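Local coordinates for protein phosphosugar isomerase (PDB 5UQI) that probably interconverts arabinose 5-phosphate and ribulose 5-phosphate, as a sugar isomerase domain protein of the GutQ/KpsF subfamily, and is captured here with arabinose 5-phosphate bound, at residues G101-A104 with E105-A108. Numbering follows the deposited sequence.
Sequences GETA and EILA. With A5P (arabinose-5-phosphate), chain B.
Gly101 meets Leu107 through its carbonyl, with O 3.8 Å from the methyl CD2, while the other methyl of the same leucine, CD1, lies 3.6 Å from Glu102 O. The two branches of Leu107 therefore reach successive peptides of the loop, and the leucine also touches Ser130 and Leu131 of helix 130-134. The carboxylate of Glu102 is engaged elsewhere, with OE1 hydrogen-bonded to Ser130 OG. Thr103 occupies the N-cap position, yet its side chain makes no capping bond. With chi1 at -55°, OG1 lies anti to the carbonyl carbon and is hydrogen-bonded to the phosphate of arabinose-5-phosphate, although the modelled 2.4 Å from OG1 to O3P is doubtfully short; Ser98 OG is a second partner. A bend in the Glu105 chain, chi2 93°, folds its carboxylate back so that OE1 lies 3.2 Å from Thr103 CG2, and Thr103 CB rests 4.0 Å from Ile106 CG1. Thr103 O takes two backbone N-H groups: a nearly straight bond from Leu107 N (168° at the hydrogen) and a weak, bent one from Ile106 N. Ala104 O accepts Ala108 N at 3.0 Å. The i to i+4 bonds from Leu107 and Ala108 open the short helix starting at Ala104, after strand 93-97; Ser98, Asn99, Ser100 and Thr103 of this strand-loop-helix connection help form the sugar-phosphate pocket of the SIS fold.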
loop_
_atom_site.group_PDB
_atom_site.type_symbol
_atom_site.label_atom_id
_atom_site.label_comp_id
_atom_site.label_asym_id
_atom_site.label_seq_id
_atom_site.Cartn_x
_atom_site.Cartn_y
_atom_site.Cartn_z
ATOM N N GLY A 101 7.904 7.164 4.941
ATOM C CA GLY A 101 7.020 8.342 5.089
ATOM C C GLY A 101 7.797 9.646 4.941
ATOM O O GLY A 101 7.248 10.733 5.222
ATOM N N GLU A 102 9.019 9.550 4.396
ATOM C CA GLU A 102 9.882 10.728 4.210
ATOM C C GLU A 102 10.363 10.896 2.773
ATOM O O GLU A 102 11.108 11.842 2.477
ATOM C CB GLU A 102 11.089 10.654 5.152
ATOM C CG GLU A 102 10.739 10.590 6.665
ATOM C CD GLU A 102 9.995 11.803 7.179
ATOM O OE1 GLU A 102 10.081 12.883 6.538
ATOM O OE2 GLU A 102 9.272 11.658 8.238
ATOM N N THR A 103 9.928 9.985 1.871
ATOM C CA THR A 103 10.496 9.991 0.511
ATOM C C THR A 103 10.181 11.300 -0.148
ATOM O O THR A 103 9.029 11.642 -0.246
ATOM C CB THR A 103 9.799 8.828 -0.253
ATOM O OG1 THR A 103 10.013 7.657 0.512
ATOM C CG2 THR A 103 10.374 8.673 -1.688
ATOM N N ALA A 104 11.213 12.005 -0.635
ATOM C CA ALA A 104 11.036 13.358 -1.190
ATOM C C ALA A 104 10.010 13.402 -2.303
ATOM O O ALA A 104 9.150 14.270 -2.362
ATOM C CB ALA A 104 12.354 13.933 -1.679
ATOM N N GLU A 105 10.080 12.397 -3.194
ATOM C CA GLU A 105 9.142 12.405 -4.313
ATOM C C GLU A 105 7.684 12.298 -3.884
ATOM O O GLU A 105 6.801 12.855 -4.548
ATOM C CB GLU A 105 9.495 11.224 -5.284
ATOM C CG GLU A 105 10.867 11.355 -5.938
ATOM C CD GLU A 105 11.968 10.634 -5.174
ATOM O OE1 GLU A 105 11.886 10.476 -3.904
ATOM O OE2 GLU A 105 12.980 10.310 -5.809
ATOM N N ILE A 106 7.389 11.590 -2.799
ATOM C CA ILE A 106 6.035 11.442 -2.375
ATOM C C ILE A 106 5.594 12.694 -1.627
ATOM O O ILE A 106 4.493 13.147 -1.845
ATOM C CB ILE A 106 5.857 10.179 -1.477
ATOM C CG1 ILE A 106 6.331 8.926 -2.203
ATOM C CG2 ILE A 106 4.425 10.034 -0.996
ATOM C CD1 ILE A 106 5.457 8.646 -3.454
ATOM N N LEU A 107 6.481 13.238 -0.803
ATOM C CA LEU A 107 6.043 14.492 -0.116
ATOM C C LEU A 107 5.787 15.617 -1.115
ATOM O O LEU A 107 4.984 16.520 -0.800
ATOM C CB LEU A 107 7.093 14.975 0.848
ATOM C CG LEU A 107 7.470 13.946 1.878
ATOM C CD1 LEU A 107 8.598 14.428 2.793
ATOM C CD2 LEU A 107 6.346 13.494 2.780
ATOM N N ALA A 108 6.505 15.614 -2.254
ATOM C CA ALA A 108 6.317 16.633 -3.287
ATOM C C ALA A 108 4.928 16.676 -3.876
ATOM O O ALA A 108 4.516 17.701 -4.435
ATOM C CB ALA A 108 7.325 16.418 -4.409
HETATM C C1 A5P B . 14.468 1.799 -2.466
HETATM O O1 A5P B . 14.614 0.854 -1.811
HETATM C C2 A5P B . 13.165 1.957 -3.105
HETATM O O2 A5P B . 12.799 0.908 -3.945
HETATM C C3 A5P B . 12.286 2.209 -1.957
HETATM O O3 A5P B . 11.047 1.491 -1.999
HETATM C C4 A5P B . 12.198 3.679 -2.277
HETATM O O4 A5P B . 13.395 4.332 -1.890
HETATM C C5 A5P B . 11.022 4.344 -1.630
HETATM O O5 A5P B . 11.189 4.296 -0.263
HETATM P P A5P B . 9.850 4.515 0.580
HETATM O O1P A5P B . 9.020 3.219 0.583
HETATM O O2P A5P B . 10.450 4.845 2.046
HETATM O O3P A5P B . 9.084 5.552 -0.072
#